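Local coordinates for dTDP-4-dehydrorhamnose reductase (Bacillus anthracis, PDB 3SC6), which probably catalyses the NADPH-dependent reduction of dTDP-4-dehydrorhamnose to dTDP-L-rhamnose, the last step in making this activated sugar, at residues 177-183 / 236-242. Numbering follows the deposited sequence.
Sequences EISVVAD and NVLPVST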
loop_
_atom_site.group_PDB
_atom_site.type_symbol
_atom_site.label_atom_id
_atom_site.label_comp_id
_atom_site.label_asym_id
_atom_site.label_seq_id
_atom_site.Cartn_x
_atom_site.Cartn_y
_atom_site.Cartn_z
ATOM N N GLU A 177 -12.539 -0.150 -28.073
ATOM C CA GLU A 177 -11.340 -0.951 -27.812
ATOM C C GLU A 177 -10.405 -0.117 -26.949
ATOM O O GLU A 177 -10.394 1.109 -27.054
ATOM C CB GLU A 177 -10.601 -1.347 -29.092
ATOM C CG GLU A 177 -11.378 -2.222 -30.056
ATOM C CD GLU A 177 -10.554 -2.618 -31.272
ATOM O OE1 GLU A 177 -9.389 -2.172 -31.384
ATOM O OE2 GLU A 177 -11.073 -3.378 -32.116
ATOM N N ILE A 178 -9.618 -0.775 -26.102
ATOM C CA ILE A 178 -8.681 -0.068 -25.227
ATOM C C ILE A 178 -7.448 -0.934 -24.959
ATOM O O ILE A 178 -7.563 -2.088 -24.557
ATOM C CB ILE A 178 -9.367 0.359 -23.911
ATOM C CG1 ILE A 178 -8.426 1.219 -23.063
ATOM C CG2 ILE A 178 -9.863 -0.861 -23.141
ATOM C CD1 ILE A 178 -9.052 1.710 -21.774
ATOM N N SER A 179 -6.269 -0.366 -25.187
ATOM C CA SER A 179 -5.016 -1.088 -24.983
ATOM C C SER A 179 -4.443 -0.934 -23.572
ATOM O O SER A 179 -4.313 0.177 -23.054
ATOM C CB SER A 179 -3.988 -0.660 -26.034
ATOM O OG SER A 179 -3.739 0.730 -25.969
ATOM N N VAL A 180 -4.094 -2.072 -22.972
ATOM C CA VAL A 180 -3.532 -2.131 -21.623
ATOM C C VAL A 180 -2.283 -3.012 -21.585
ATOM O O VAL A 180 -2.230 -4.051 -22.241
ATOM C CB VAL A 180 -4.552 -2.733 -20.641
ATOM C CG1 VAL A 180 -3.935 -2.893 -19.261
ATOM C CG2 VAL A 180 -5.813 -1.880 -20.591
ATOM N N VAL A 181 -1.287 -2.605 -20.805
ATOM C CA VAL A 181 -0.046 -3.368 -20.687
ATOM C C VAL A 181 -0.351 -4.822 -20.298
ATOM O O VAL A 181 -1.232 -5.074 -19.472
ATOM C CB VAL A 181 0.904 -2.735 -19.645
ATOM C CG1 VAL A 181 2.149 -3.583 -19.470
ATOM C CG2 VAL A 181 1.276 -1.318 -20.057
ATOM N N ALA A 182 0.367 -5.770 -20.900
ATOM C CA ALA A 182 0.159 -7.195 -20.610
ATOM C C ALA A 182 1.447 -7.975 -20.316
ATOM O O ALA A 182 1.414 -9.197 -20.195
ATOM C CB ALA A 182 -0.591 -7.851 -21.763
ATOM N N ASP A 183 2.573 -7.276 -20.200
ATOM C CA ASP A 183 3.853 -7.931 -19.919
ATOM C C ASP A 183 4.356 -7.640 -18.497
ATOM O O ASP A 183 5.543 -7.794 -18.205
ATOM C CB ASP A 183 4.904 -7.550 -20.969
ATOM C CG ASP A 183 5.143 -6.054 -21.048
ATOM O OD1 ASP A 183 6.005 -5.635 -21.848
ATOM O OD2 ASP A 183 4.469 -5.299 -20.317
ATOM N N ASN A 236 -13.267 -4.321 -25.981
ATOM C CA ASN A 236 -12.085 -5.130 -26.261
ATOM C C ASN A 236 -10.847 -4.560 -25.596
ATOM O O ASN A 236 -10.758 -3.357 -25.363
ATOM C CB ASN A 236 -11.840 -5.207 -27.764
ATOM C CG ASN A 236 -13.000 -5.818 -28.511
ATOM O OD1 ASN A 236 -13.979 -6.257 -27.907
ATOM N ND2 ASN A 236 -12.897 -5.852 -29.835
ATOM N N VAL A 237 -9.891 -5.434 -25.301
ATOM C CA VAL A 237 -8.646 -5.024 -24.667
ATOM C C VAL A 237 -7.476 -5.531 -25.507
ATOM O O VAL A 237 -7.370 -6.729 -25.774
ATOM C CB VAL A 237 -8.536 -5.564 -23.233
ATOM C CG1 VAL A 237 -7.213 -5.148 -22.616
ATOM C CG2 VAL A 237 -9.699 -5.062 -22.390
ATOM N N LEU A 238 -6.605 -4.615 -25.925
ATOM C CA LEU A 238 -5.446 -4.967 -26.742
ATOM C C LEU A 238 -4.178 -5.040 -25.894
ATOM O O LEU A 238 -3.822 -4.071 -25.233
ATOM C CB LEU A 238 -5.264 -3.935 -27.859
ATOM C CG LEU A 238 -6.450 -3.764 -28.821
ATOM C CD1 LEU A 238 -6.175 -2.655 -29.825
ATOM C CD2 LEU A 238 -6.772 -5.069 -29.536
ATOM N N PRO A 239 -3.482 -6.191 -25.922
ATOM C CA PRO A 239 -2.261 -6.355 -25.142
ATOM C C PRO A 239 -1.072 -5.610 -25.739
ATOM O O PRO A 239 -0.730 -5.834 -26.898
ATOM C CB PRO A 239 -2.016 -7.862 -25.201
ATOM C CG PRO A 239 -2.599 -8.283 -26.490
ATOM C CD PRO A 239 -3.774 -7.382 -26.740
ATOM N N VAL A 240 -0.448 -4.741 -24.947
ATOM C CA VAL A 240 0.707 -3.969 -25.408
ATOM C C VAL A 240 1.903 -4.162 -24.477
ATOM O O VAL A 240 1.744 -4.539 -23.316
ATOM C CB VAL A 240 0.385 -2.464 -25.519
ATOM C CG1 VAL A 240 -0.700 -2.229 -26.557
ATOM C CG2 VAL A 240 -0.026 -1.900 -24.167
ATOM N N SER A 241 3.097 -3.898 -24.999
ATOM C CA SER A 241 4.329 -4.041 -24.229
ATOM C C SER A 241 4.637 -2.784 -23.425
ATOM O O SER A 241 3.957 -1.765 -23.557
ATOM C CB SER A 241 5.502 -4.357 -25.160
ATOM O OG SER A 241 5.699 -3.317 -26.104
ATOM N N THR A 242 5.671 -2.870 -22.595
ATOM C CA THR A 242 6.096 -1.756 -21.754
ATOM C C THR A 242 6.861 -0.696 -22.540
ATOM O O THR A 242 6.755 0.496 -22.252
ATOM C CB THR A 242 7.014 -2.241 -20.616
ATOM O OG1 THR A 242 8.181 -2.861 -21.175
ATOM C CG2 THR A 242 6.294 -3.234 -19.728
#
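Two parallel strands far apart in sequence can make a complete small sheet by themselves, and residues 177-181 and 236-240 do so here, their axes approaching to 4.4 Å with a twist of 35° between them. Because a parallel partner must be bonded on alternate residues, Ile-178 and Val-180 use both their N and O atoms, while Leu-238 answers with both of its own: Ile-178 N to Asn-236 O (2.9 Å), Leu-238 N to Ile-178 O (3.0 Å) and Val-180 N to Leu-238 O (3.0 Å). The next bond, Val-240 N to Val-180 O, is weak at 3.3 Å, yet the pairing runs one residue past strand 177-181, with Ala-182 N reaching Val-240 O at 3.0 Å. Beyond it a side chain takes over: the carboxylate atom Asp-183 OD1 accepts from Thr-242 N at 2.9 Å, tying Asp-183 to the chain that follows strand 236-240. This is a peripheral element of the Rossmann-type reductase, separate from the large central sheet, and helices 164-172 and 220-231 pack against one of its faces. That face is apolar, carrying Ile-178, Val-180, Val-237 and Pro-239; Val-180 CG2 lies 4.1 Å from Val-237 CG1, Ile-178 leans on Met-168 and Leu-171, and Val-237 and Pro-239 rest on Phe-221. Past the strand end, Ala-182 CB meets Pro-239 CB at 3.7 Å and also touches Phe-221. The other face, with Glu-177, Ser-179, Asn-236 and Leu-238, is exposed. There the aliphatic part of Glu-177 runs alongside Asn-236, Glu-177 CG to Asn-236 CB at 3.8 Å, while Ser-179 CB sits 3.7 Å from Val-240 CG1.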